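Local structure of tail spike protein gp49 (Pseudomonas phage LKA1, 4RU4) at the interface of chains A and B. The protein cleaves the O-specific polysaccharide of Pseudomonas as a lyase, acting as the tailspike with which phage LKA1 attacks the host cell envelope during entry. Coordinates in Å, arbitrary orientation; residue numbers count along the deposited sequence, not the author numbering. Chains: chain A/B, tail spike protein gp49.

Contact 1: the interface of chains A and B. Residues chain A 547, 594-596; chain B 545, 547, 596, 600.
B:Gln547 lays its side-chain amide across strands 590-600 and 545-551 of chain A, in the C-terminal Ig-like region of the tailspike trimer. Its nitrogen NE2 spends a bond on each of two oxygens of chain A: the backbone carbonyl O of A:Asn594 and the side-chain carbonyl OE1 of A:Gln596, both 3.0 Å from NE2. The two acceptors are met differently. NE2 stands above the carbonyl plane of A:Asn594, whereas it is tilted by 32° from that of A:Gln596. The two glutamine side chains run past each other in opposite directions, their amides nearly perpendicular at 82°. A bend at chi2 (-67°) folds B:Gln547 back, and its CD packs 3.6 Å from CB of A:Gln547, the same residue in the other copy. This is the tight part of the patch; a methyl contact flanks it, CG2 of B:Thr545 lying 3.4 Å from the backbone O of A:Trp595, with CB of A:Asn594 farther off.

Toward B:Tyr600 and B:Gln596 the contact turns to water. The ring of B:Tyr600 lies obliquely beside the A:Gln596 amide, with CE2 3.9 Å from CD, and water 2 bonds to NE2 of A:Gln596, NE2 of B:Gln596 and the hydroxyl OH of B:Tyr600. Water 1 bridges OE1 of A:Gln596 to the backbone O of B:Thr545 and sits in the plane of the B:Tyr600 ring, 2.7 Å from its hydroxyl OH.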
# COMPACT_ATOMS: atom_id res chain seq x y z
N GLN A 547 25.39 19.55 24.96
CA GLN A 547 25.00 19.87 26.33
C GLN A 547 25.78 18.99 27.30
O GLN A 547 26.02 17.81 27.02
CB GLN A 547 23.49 19.65 26.53
CG GLN A 547 22.63 20.40 25.52
CD GLN A 547 22.73 21.94 25.66
OE1 GLN A 547 23.08 22.45 26.72
NE2 GLN A 547 22.39 22.65 24.60
N ASN A 594 26.88 14.08 32.14
CA ASN A 594 25.86 13.65 31.21
C ASN A 594 26.00 14.53 29.97
O ASN A 594 25.74 15.73 30.02
CB ASN A 594 24.47 13.85 31.84
CG ASN A 594 24.17 12.86 32.98
OD1 ASN A 594 23.12 12.19 32.98
ND2 ASN A 594 25.09 12.75 33.96
N TRP A 595 26.44 13.94 28.87
CA TRP A 595 26.67 14.71 27.66
C TRP A 595 25.70 14.28 26.56
O TRP A 595 25.27 13.13 26.51
CB TRP A 595 28.12 14.56 27.16
CG TRP A 595 28.39 13.17 26.61
CD1 TRP A 595 28.73 12.05 27.33
CD2 TRP A 595 28.30 12.76 25.24
NE1 TRP A 595 28.87 10.97 26.50
CE2 TRP A 595 28.60 11.37 25.21
CE3 TRP A 595 28.00 13.42 24.04
CZ2 TRP A 595 28.63 10.65 24.02
CZ3 TRP A 595 28.00 12.70 22.86
CH2 TRP A 595 28.31 11.32 22.86
N GLN A 596 25.36 15.21 25.69
CA GLN A 596 24.73 14.86 24.43
C GLN A 596 25.08 15.86 23.31
O GLN A 596 25.52 16.97 23.58
CB GLN A 596 23.22 14.70 24.59
CG GLN A 596 22.49 15.98 24.97
CD GLN A 596 21.14 15.68 25.61
OE1 GLN A 596 21.07 15.23 26.75
NE2 GLN A 596 20.07 15.89 24.85
N THR B 545 20.36 9.78 30.32
CA THR B 545 21.22 10.94 30.19
C THR B 545 20.40 12.18 30.47
O THR B 545 19.43 12.43 29.78
CB THR B 545 21.82 10.97 28.77
OG1 THR B 545 22.50 9.73 28.55
CG2 THR B 545 22.83 12.12 28.58
N GLN B 547 19.91 16.39 31.35
CA GLN B 547 20.39 17.78 31.35
C GLN B 547 19.54 18.65 32.26
O GLN B 547 18.33 18.45 32.37
CB GLN B 547 20.37 18.37 29.93
CG GLN B 547 21.05 17.48 28.89
CD GLN B 547 22.55 17.38 29.12
OE1 GLN B 547 23.17 18.26 29.72
NE2 GLN B 547 23.15 16.31 28.60
N GLN B 596 15.70 17.59 31.31
CA GLN B 596 15.26 16.60 30.34
C GLN B 596 16.09 15.33 30.44
O GLN B 596 17.20 15.34 30.99
CB GLN B 596 15.27 17.17 28.92
CG GLN B 596 16.67 17.45 28.35
CD GLN B 596 16.57 18.35 27.15
OE1 GLN B 596 16.22 19.52 27.27
NE2 GLN B 596 16.78 17.78 25.97
N TYR B 600 20.53 7.85 24.26
CA TYR B 600 20.90 8.22 22.91
C TYR B 600 22.17 7.50 22.50
O TYR B 600 23.17 8.15 22.22
CB TYR B 600 21.15 9.74 22.81
CG TYR B 600 20.19 10.63 23.59
CD1 TYR B 600 18.93 10.93 23.11
CD2 TYR B 600 20.59 11.21 24.79
CE1 TYR B 600 18.07 11.77 23.83
CE2 TYR B 600 19.75 12.04 25.52
CZ TYR B 600 18.49 12.32 25.04
OH TYR B 600 17.67 13.16 25.78
O HOH W 1 18.80 14.42 27.86
O HOH W 2 17.21 15.56 24.33

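Contact 2: the interface of chains A and B. Residues chain A 317, 319, 344, 346; chain B 280, 310, 312, 314.
Strands 317-320 and 344-346 of chain A face strand 312-314 of chain B and the loop residues B:Asp280 and B:Asn310, within the pectin lyase-like, right-handed beta-helix part of each subunit. A:Arg319 reaches across with its chain extended from CG to NE and grips the carboxylate of B:Asp280 end-on in a salt bridge. NH2 of A:Arg319 lies 2.7 Å from OD1 of B:Asp280, and NH1 of A:Arg319 3.0 Å from OD2 of B:Asp280; both oxygens are met on their syn sides by donors tilted from the carboxylate plane. The acceptors lie in the guanidinium plane, but that plane is turned 29° from the carboxylate. On one face of the guanidinium, CE2 of A:Tyr346 packs 3.5 Å above the plane, toward its rim.

B:Asn310, with CG anti to the backbone N (chi1 -167°), points its amide at chain A. Its ND2 donates to OD1 of B:Asp280 over 3.0 Å, arriving on the opposite face of the carboxylate from A:Arg319 NH2, and probably helps to hold the carboxylate in place. The amide oxygen OD1 of B:Asn310 accepts from both chains: the hydroxyl OG1 of A:Thr344 comes 2.8 Å from it, in the carbonyl plane and on a lone pair, while B:Arg312 closes side-on with NE, at 2.9 Å, and NH2. These bonds hold the amide's rotation. OG1 of A:Thr344 also bonds to water 3, which bridges to NH2 of B:Arg314 at 2.5 Å.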
# COMPACT_ATOMS: atom_id res chain seq x y z
N THR A 317 5.32 -8.37 -10.44
CA THR A 317 6.68 -8.83 -10.20
C THR A 317 7.46 -8.59 -11.48
O THR A 317 7.03 -9.03 -12.57
CB THR A 317 6.75 -10.35 -9.80
OG1 THR A 317 6.15 -10.55 -8.51
CG2 THR A 317 8.18 -10.87 -9.77
N ARG A 319 11.26 -8.57 -13.59
CA ARG A 319 12.65 -9.04 -13.71
C ARG A 319 13.29 -8.48 -14.97
O ARG A 319 12.63 -8.30 -16.00
CB ARG A 319 12.71 -10.59 -13.75
CG ARG A 319 12.31 -11.26 -12.43
CD ARG A 319 12.24 -12.78 -12.56
NE ARG A 319 12.02 -13.48 -11.29
CZ ARG A 319 10.83 -13.79 -10.80
NH1 ARG A 319 9.72 -13.44 -11.47
NH2 ARG A 319 10.73 -14.43 -9.63
N THR A 344 7.23 -6.27 -6.64
CA THR A 344 8.52 -6.93 -6.41
C THR A 344 9.38 -6.63 -7.64
O THR A 344 9.03 -7.00 -8.75
CB THR A 344 8.33 -8.46 -6.28
OG1 THR A 344 7.47 -8.72 -5.16
CG2 THR A 344 9.68 -9.15 -6.03
N TYR A 346 13.03 -7.11 -9.17
CA TYR A 346 14.39 -7.63 -9.24
C TYR A 346 15.20 -6.85 -10.27
O TYR A 346 14.81 -6.76 -11.43
CB TYR A 346 14.38 -9.11 -9.61
CG TYR A 346 13.67 -10.00 -8.62
CD1 TYR A 346 14.29 -10.44 -7.43
CD2 TYR A 346 12.37 -10.45 -8.88
CE1 TYR A 346 13.63 -11.29 -6.52
CE2 TYR A 346 11.71 -11.29 -8.01
CZ TYR A 346 12.33 -11.71 -6.82
OH TYR A 346 11.64 -12.56 -5.98
N ASP B 280 6.79 -17.16 -6.30
CA ASP B 280 6.06 -16.16 -7.09
C ASP B 280 4.54 -16.31 -6.93
O ASP B 280 4.06 -17.27 -6.32
CB ASP B 280 6.46 -16.15 -8.58
CG ASP B 280 7.52 -15.11 -8.91
OD1 ASP B 280 8.52 -15.02 -8.16
OD2 ASP B 280 7.38 -14.39 -9.94
N ASN B 310 8.54 -15.07 -2.38
CA ASN B 310 7.90 -14.04 -3.23
C ASN B 310 6.45 -14.38 -3.48
O ASN B 310 5.93 -14.17 -4.58
CB ASN B 310 8.64 -13.78 -4.56
CG ASN B 310 8.14 -12.50 -5.27
OD1 ASN B 310 7.82 -11.50 -4.63
ND2 ASN B 310 8.01 -12.57 -6.60
N ARG B 312 2.75 -13.29 -2.48
CA ARG B 312 2.20 -12.04 -1.99
C ARG B 312 0.68 -12.13 -1.86
O ARG B 312 -0.00 -12.42 -2.83
CB ARG B 312 2.59 -10.91 -2.96
CG ARG B 312 4.07 -10.92 -3.30
CD ARG B 312 4.90 -10.46 -2.08
NE ARG B 312 6.33 -10.46 -2.41
CZ ARG B 312 7.29 -10.06 -1.57
NH1 ARG B 312 6.98 -9.64 -0.35
NH2 ARG B 312 8.56 -10.08 -1.96
N ARG B 314 -2.65 -10.03 -1.27
CA ARG B 314 -3.00 -8.61 -1.40
C ARG B 314 -4.49 -8.42 -1.50
O ARG B 314 -5.17 -9.20 -2.17
CB ARG B 314 -2.35 -8.04 -2.65
CG ARG B 314 -0.81 -8.06 -2.61
CD ARG B 314 -0.19 -7.32 -3.77
NE ARG B 314 1.25 -7.15 -3.56
CZ ARG B 314 2.19 -7.63 -4.36
NH1 ARG B 314 1.86 -8.32 -5.44
NH2 ARG B 314 3.46 -7.41 -4.08
O HOH W 3 4.72 -8.26 -6.09

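About 46 Å separates the centres of contact 1 and contact 2, and they have no residue or strand in common. Contact 1 lies among strands of the C-terminal Ig-like region, contact 2 between the beta-helical bodies, so the same two chains meet in two different structural settings along the length of the spike. Both use amide side chains and bridging water, but a salt bridge is found in contact 2 and not in contact 1. In the deposited trimer, pairing at both levels probably helps to keep the subunits in register, although the structure alone does not show how much each contributes.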